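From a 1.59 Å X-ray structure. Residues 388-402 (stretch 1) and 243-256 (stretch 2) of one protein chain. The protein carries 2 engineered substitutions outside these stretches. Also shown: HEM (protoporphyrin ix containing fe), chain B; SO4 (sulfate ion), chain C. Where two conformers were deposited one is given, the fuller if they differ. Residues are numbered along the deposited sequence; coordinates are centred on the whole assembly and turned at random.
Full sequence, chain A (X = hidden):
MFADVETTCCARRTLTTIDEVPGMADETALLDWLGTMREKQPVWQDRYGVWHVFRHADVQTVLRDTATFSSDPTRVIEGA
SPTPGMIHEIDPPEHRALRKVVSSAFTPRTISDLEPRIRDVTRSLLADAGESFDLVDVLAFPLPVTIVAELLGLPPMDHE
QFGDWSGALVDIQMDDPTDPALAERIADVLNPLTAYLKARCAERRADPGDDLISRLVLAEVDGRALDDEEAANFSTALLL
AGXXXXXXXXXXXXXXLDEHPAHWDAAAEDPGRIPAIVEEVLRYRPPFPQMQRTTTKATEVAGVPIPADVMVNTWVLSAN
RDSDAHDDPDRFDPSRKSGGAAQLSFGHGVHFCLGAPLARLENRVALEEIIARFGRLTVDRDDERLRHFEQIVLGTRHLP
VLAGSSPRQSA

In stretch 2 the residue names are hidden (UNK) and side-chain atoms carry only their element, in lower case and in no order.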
# COMPACT_ATOMS: atom_id res chain seq x y z
N HIS A 388 12.66 10.32 4.20
CA HIS A 388 11.87 9.58 3.20
C HIS A 388 12.31 8.15 3.13
O HIS A 388 13.52 7.84 3.33
CB HIS A 388 12.08 10.21 1.82
CG HIS A 388 11.40 11.51 1.65
ND1 HIS A 388 10.41 11.71 0.70
CD2 HIS A 388 11.54 12.69 2.29
CE1 HIS A 388 10.01 12.96 0.75
NE2 HIS A 388 10.67 13.58 1.71
N PHE A 389 11.36 7.25 2.86
CA PHE A 389 11.75 5.90 2.43
C PHE A 389 12.56 6.02 1.13
O PHE A 389 12.25 6.84 0.24
CB PHE A 389 10.52 5.02 2.22
CG PHE A 389 9.83 4.64 3.49
CD1 PHE A 389 10.35 3.65 4.32
CD2 PHE A 389 8.69 5.30 3.91
CE1 PHE A 389 9.72 3.32 5.49
CE2 PHE A 389 8.04 4.96 5.12
CZ PHE A 389 8.61 3.98 5.93
N GLU A 390 13.63 5.25 1.02
CA GLU A 390 14.42 5.31 -0.19
C GLU A 390 14.03 4.24 -1.19
O GLU A 390 14.39 4.31 -2.36
CB GLU A 390 15.90 5.10 0.15
CG GLU A 390 16.37 5.92 1.33
CD GLU A 390 17.75 6.52 1.13
OE1 GLU A 390 18.61 5.87 0.48
OE2 GLU A 390 17.96 7.64 1.62
N GLN A 391 13.29 3.24 -0.72
CA GLN A 391 12.84 2.18 -1.61
C GLN A 391 11.43 1.73 -1.34
O GLN A 391 10.88 1.92 -0.23
CB GLN A 391 13.81 1.00 -1.58
CG GLN A 391 14.65 0.95 -0.33
CD GLN A 391 15.42 -0.34 -0.18
OE1 GLN A 391 16.25 -0.71 -1.02
NE2 GLN A 391 15.13 -1.05 0.91
N ILE A 392 10.87 1.11 -2.38
CA ILE A 392 9.62 0.37 -2.31
C ILE A 392 8.38 1.27 -2.21
O ILE A 392 7.54 1.24 -3.13
CB ILE A 392 9.62 -0.69 -1.18
CG1 ILE A 392 10.81 -1.66 -1.36
CG2 ILE A 392 8.27 -1.43 -1.13
CD1 ILE A 392 10.98 -2.23 -2.73
N VAL A 393 8.28 2.05 -1.13
CA VAL A 393 7.12 2.92 -0.92
C VAL A 393 7.47 4.37 -1.16
O VAL A 393 8.66 4.78 -1.11
CB VAL A 393 6.48 2.73 0.47
CG1 VAL A 393 6.03 1.29 0.69
CG2 VAL A 393 7.46 3.15 1.58
N LEU A 394 6.45 5.16 -1.47
CA LEU A 394 6.61 6.59 -1.65
C LEU A 394 6.05 7.32 -0.42
O LEU A 394 4.86 7.47 -0.29
CB LEU A 394 5.89 7.05 -2.94
CG LEU A 394 6.08 8.51 -3.28
CD1 LEU A 394 7.48 8.73 -3.91
CD2 LEU A 394 5.02 9.01 -4.27
N GLY A 395 6.92 7.74 0.51
CA GLY A 395 6.41 8.25 1.78
C GLY A 395 7.55 8.61 2.70
O GLY A 395 8.72 8.55 2.32
N THR A 396 7.17 8.99 3.92
CA THR A 396 8.20 9.32 4.90
C THR A 396 8.07 8.43 6.12
O THR A 396 6.98 8.03 6.52
CB THR A 396 8.15 10.79 5.28
OG1 THR A 396 6.91 11.08 5.92
CG2 THR A 396 8.32 11.68 4.02
N ARG A 397 9.23 8.18 6.74
CA ARG A 397 9.28 7.29 7.89
C ARG A 397 8.64 7.89 9.16
O ARG A 397 8.09 7.19 9.98
CB ARG A 397 10.73 6.93 8.21
CG ARG A 397 11.36 6.13 7.07
CD ARG A 397 12.89 6.27 6.99
NE ARG A 397 13.51 5.88 8.25
CZ ARG A 397 14.79 6.10 8.55
NH1 ARG A 397 15.59 6.70 7.69
NH2 ARG A 397 15.26 5.71 9.73
N HIS A 398 8.78 9.21 9.25
CA HIS A 398 8.15 9.99 10.29
C HIS A 398 7.59 11.24 9.71
O HIS A 398 7.97 11.62 8.60
CB HIS A 398 9.20 10.31 11.36
CG HIS A 398 9.64 9.08 12.07
ND1 HIS A 398 8.84 8.45 12.99
CD2 HIS A 398 10.73 8.29 11.89
CE1 HIS A 398 9.43 7.32 13.38
NE2 HIS A 398 10.59 7.22 12.75
N LEU A 399 6.70 11.89 10.43
CA LEU A 399 6.15 13.15 9.94
C LEU A 399 5.86 14.03 11.17
O LEU A 399 4.75 14.09 11.68
CB LEU A 399 4.84 12.89 9.14
CG LEU A 399 4.47 14.15 8.34
CD1 LEU A 399 5.36 14.32 7.09
CD2 LEU A 399 2.97 14.15 7.92
N PRO A 400 6.88 14.73 11.66
CA PRO A 400 6.65 15.67 12.74
C PRO A 400 5.70 16.72 12.25
O PRO A 400 5.86 17.27 11.14
CB PRO A 400 8.05 16.27 12.98
CG PRO A 400 9.01 15.29 12.34
CD PRO A 400 8.28 14.66 11.20
N VAL A 401 4.68 16.98 13.05
CA VAL A 401 3.72 18.02 12.68
C VAL A 401 3.51 18.99 13.83
O VAL A 401 3.81 18.71 15.00
CB VAL A 401 2.34 17.39 12.29
CG1 VAL A 401 2.48 16.58 10.99
CG2 VAL A 401 1.83 16.48 13.46
N LEU A 402 2.95 20.14 13.46
CA LEU A 402 2.59 21.17 14.44
C LEU A 402 1.14 21.53 14.22
O LEU A 402 0.72 21.81 13.08
CB LEU A 402 3.47 22.41 14.24
CG LEU A 402 4.97 22.24 14.48
CD1 LEU A 402 5.77 23.41 13.89
CD2 LEU A 402 5.27 22.06 15.95
N UNK A 243 -1.18 -2.39 6.39
CA UNK A 243 -0.54 -1.57 7.38
C UNK A 243 0.38 -0.58 6.71
O UNK A 243 0.17 0.66 6.82
c UNK A 243 0.19 -2.45 8.39
c UNK A 243 0.76 -1.67 9.51
c UNK A 243 0.58 -0.38 9.88
c UNK A 243 1.99 -1.29 11.28
n UNK A 243 1.65 -2.21 10.40
n UNK A 243 1.36 -0.17 10.98
N UNK A 244 1.40 -1.09 6.03
CA UNK A 244 2.36 -0.24 5.33
C UNK A 244 1.62 0.91 4.61
O UNK A 244 1.95 2.12 4.76
c UNK A 244 4.76 0.84 4.17
c UNK A 244 4.05 -0.20 3.42
c UNK A 244 3.16 -1.08 4.28
c UNK A 244 2.23 -1.78 3.32
N UNK A 245 0.63 0.53 3.83
CA UNK A 245 0.07 1.45 2.83
C UNK A 245 -0.76 2.49 3.53
O UNK A 245 -0.72 3.66 3.19
c UNK A 245 -0.13 -0.23 0.98
o UNK A 245 -1.85 -0.01 2.67
c UNK A 245 -0.88 0.70 1.88
N UNK A 246 -1.55 2.08 4.50
CA UNK A 246 -2.42 3.04 5.13
C UNK A 246 -1.60 4.02 5.94
O UNK A 246 -1.83 5.25 5.88
o UNK A 246 -4.00 1.12 5.12
c UNK A 246 -4.77 3.17 6.08
c UNK A 246 -3.61 2.31 5.86
N UNK A 247 -0.52 3.54 6.59
CA UNK A 247 0.42 4.43 7.29
C UNK A 247 1.10 5.46 6.33
O UNK A 247 1.09 6.65 6.61
o UNK A 247 0.84 2.76 8.94
c UNK A 247 2.60 4.48 8.68
c UNK A 247 1.49 3.60 7.97
N UNK A 248 1.64 4.98 5.22
CA UNK A 248 2.22 5.87 4.21
C UNK A 248 1.18 6.84 3.61
O UNK A 248 1.49 8.02 3.40
c UNK A 248 4.09 4.20 3.74
c UNK A 248 3.24 5.80 1.92
c UNK A 248 2.86 4.97 3.11
N UNK A 249 -0.02 6.35 3.32
CA UNK A 249 -1.02 7.24 2.70
C UNK A 249 -1.39 8.38 3.63
O UNK A 249 -1.46 9.53 3.19
c UNK A 249 -2.80 8.01 0.41
c UNK A 249 -4.58 6.50 1.27
c UNK A 249 -3.34 7.34 1.65
c UNK A 249 -2.26 6.47 2.31
N UNK A 250 -1.60 8.06 4.92
CA UNK A 250 -2.04 9.16 5.81
C UNK A 250 -0.97 10.24 5.92
O UNK A 250 -1.29 11.45 5.88
c UNK A 250 -3.30 9.08 9.52
c UNK A 250 -2.94 9.69 8.16
c UNK A 250 -4.18 10.34 7.54
c UNK A 250 -2.40 8.63 7.20
N UNK A 251 0.30 9.84 6.03
CA UNK A 251 1.42 10.84 5.98
C UNK A 251 1.32 11.65 4.68
O UNK A 251 1.45 12.88 4.68
N UNK A 252 1.13 10.96 3.54
CA UNK A 252 1.09 11.63 2.25
C UNK A 252 -0.06 12.61 2.17
O UNK A 252 0.09 13.67 1.56
n UNK A 252 2.39 8.90 -0.02
c UNK A 252 2.34 9.83 0.95
c UNK A 252 1.00 10.59 1.11
o UNK A 252 3.33 10.15 1.63
N UNK A 253 -1.19 12.26 2.80
CA UNK A 253 -2.36 13.16 2.76
C UNK A 253 -2.00 14.41 3.53
O UNK A 253 -2.21 15.51 3.02
c UNK A 253 -5.17 10.47 3.14
c UNK A 253 -4.15 11.40 2.48
c UNK A 253 -4.61 13.46 3.85
c UNK A 253 -3.56 12.44 3.45
N UNK A 254 -1.44 14.27 4.73
CA UNK A 254 -1.13 15.50 5.46
C UNK A 254 -0.04 16.33 4.79
O UNK A 254 -0.13 17.59 4.70
c UNK A 254 -1.97 14.54 7.59
c UNK A 254 -0.73 15.16 6.92
c UNK A 254 -0.26 16.45 7.64
N UNK A 255 0.98 15.65 4.24
CA UNK A 255 2.02 16.38 3.49
C UNK A 255 1.47 17.15 2.29
O UNK A 255 1.84 18.32 2.04
n UNK A 255 5.47 11.81 0.79
n UNK A 255 6.56 13.84 0.53
n UNK A 255 5.18 13.43 2.38
c UNK A 255 3.10 15.41 3.00
c UNK A 255 4.12 14.99 3.97
c UNK A 255 5.40 14.68 3.10
c UNK A 255 5.75 13.04 1.24
N UNK A 256 0.53 16.49 1.59
CA UNK A 256 -0.01 17.12 0.37
C UNK A 256 -0.94 18.30 0.70
O UNK A 256 -0.88 19.36 0.06
c UNK A 256 -1.08 16.69 -1.83
c UNK A 256 -0.68 16.09 -0.48
o UNK A 256 0.23 15.01 -0.75
CHA HEM B . -3.40 -5.67 -3.63
CHB HEM B . -2.31 -0.95 -3.01
CHC HEM B . -4.48 -1.05 1.32
CHD HEM B . -4.83 -5.90 1.05
C1A HEM B . -2.99 -4.36 -3.83
C2A HEM B . -2.36 -3.87 -5.05
C3A HEM B . -2.04 -2.58 -4.88
C4A HEM B . -2.46 -2.20 -3.54
CMA HEM B . -1.33 -1.65 -5.88
CAA HEM B . -2.12 -4.69 -6.34
CBA HEM B . -0.86 -5.52 -6.24
CGA HEM B . -0.47 -6.13 -7.59
O1A HEM B . -1.19 -5.93 -8.60
O2A HEM B . 0.57 -6.87 -7.60
C1B HEM B . -2.82 -0.57 -1.77
C2B HEM B . -2.82 0.78 -1.26
C3B HEM B . -3.44 0.75 -0.05
C4B HEM B . -3.82 -0.63 0.18
CMB HEM B . -2.20 1.93 -2.08
CAB HEM B . -3.70 1.87 0.98
CBB HEM B . -3.94 3.08 0.57
C1C HEM B . -4.76 -2.37 1.62
C2C HEM B . -5.39 -2.83 2.85
C3C HEM B . -5.49 -4.17 2.77
C4C HEM B . -4.94 -4.60 1.49
CMC HEM B . -5.84 -1.86 3.98
CAC HEM B . -6.03 -5.17 3.81
CBC HEM B . -7.11 -4.93 4.56
C1D HEM B . -4.45 -6.23 -0.22
C2D HEM B . -4.42 -7.58 -0.68
C3D HEM B . -4.00 -7.52 -2.11
C4D HEM B . -3.80 -6.13 -2.40
CMD HEM B . -4.74 -8.87 0.13
CAD HEM B . -3.78 -8.68 -3.09
CBD HEM B . -5.06 -8.97 -3.91
CGD HEM B . -4.78 -10.03 -4.93
O1D HEM B . -3.61 -10.36 -5.20
O2D HEM B . -5.77 -10.56 -5.48
NA HEM B . -3.07 -3.30 -2.91
NB HEM B . -3.40 -1.44 -0.86
NC HEM B . -4.49 -3.48 0.85
ND HEM B . -4.08 -5.38 -1.27
FE HEM B . -3.90 -3.36 -1.12
S SO4 C . 11.26 17.31 2.82
O1 SO4 C . 11.58 17.71 4.18
O2 SO4 C . 11.69 15.94 2.65
O3 SO4 C . 11.97 18.17 1.87
O4 SO4 C . 9.83 17.45 2.53
O HOH W 1 3.63 8.12 6.83
O HOH W 2 4.29 8.85 4.22
O HOH W 3 4.62 11.63 4.43
O HOH W 4 -1.84 -3.67 -0.36

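Position 243 carries one carbon followed by a five-membered ring of three carbons and two nitrogens, out of reach of stretch 1; the ring is that of histidine, H243. At 244 four carbons fork at the first, one arm two carbons long, which defines isoleucine. I244 points toward stretch 1, and its CG1 packs 3.7 Å from V393 CG1.

Position 245 has one carbon bearing an oxygen and a carbon. Valine would have the same shape, but one of the two branch atoms is an oxygen, which makes the residue threonine, T245, directed away from stretch 1 with OG1 3.1 Å from HEM CAB. The same three atoms recur at 246, which is T246; its OG1 lies 3.7 Å from HEM CMC. At 247 they appear once more, giving T247, again without contact to stretch 1, although its backbone O accepts a hydrogen bond from water 1.

Position 248 shows one carbon carrying two others and no oxygen: valine. V248 points toward stretch 1, where CG1 comes within 3.2 Å of L394 O and 4.0 Å of G395 CA, while CG2 lies 4.1 Å from V393 CG2 and 4.3 Å from F389 CE2.

The side chains at 249 and 250 each contain four carbons forked at the second, so both are leucine. L249 points away from stretch 1, its CD2 3.5 Å from HEM CBB; L250 points sideways and makes no contact.

Position 251 has no side-chain atoms and is glycine. Its O lies 3.8 Å from L399 CD2, and there would be room for a CB at G251.

At 252 two carbons are present, the second bearing one oxygen and one nitrogen, as in asparagine. The nitrogen lies 2.9 Å from L394 O: N252 ND2 donates a nearly straight hydrogen bond (171°) to that carbonyl.

Position 253 repeats the four carbons forked at the first, one arm longer; it is I253, turned away. Position 254 has one carbon carrying two, and is V254, whose CB is 4.0 Å from L399 CD2 and whose CG1 is 4.3 Å from V401 CG1.

At 255 three carbons lead to a nitrogen and then a carbon with two more nitrogens: arginine. R255 CG approaches L399 CD1 to 3.4 Å, T396 CG2 lies over one guanidinium face, 4.0 Å from NE, and NH1 is 3.6 Å from H388 CE1. Position 256, one carbon carrying an oxygen and a carbon, is T256, whose OG1 donates to N252 O within the helix.

The contact joins apolar packing to a polar centre. I244, V248 and V254 meet V393, F389, L399 and V401, while N252 fixes the loop through L394 O. R255 NH2 donates to N252 OD1 (2.8 Å), tying the two polar side chains together. Glycine at 395 permits the close approach, since an ideal CB on G395 would lie 2.7 Å from V248 CG1, a clash. Water 3 accepts from R255 NE (2.8 Å) and donates to T396 OG1 (2.8 Å); water 2 bridges V248 O (3.0 Å) and T396 N (2.9 Å).

Stretch 2, residues 243-256: HITTTVLLGNIVRT
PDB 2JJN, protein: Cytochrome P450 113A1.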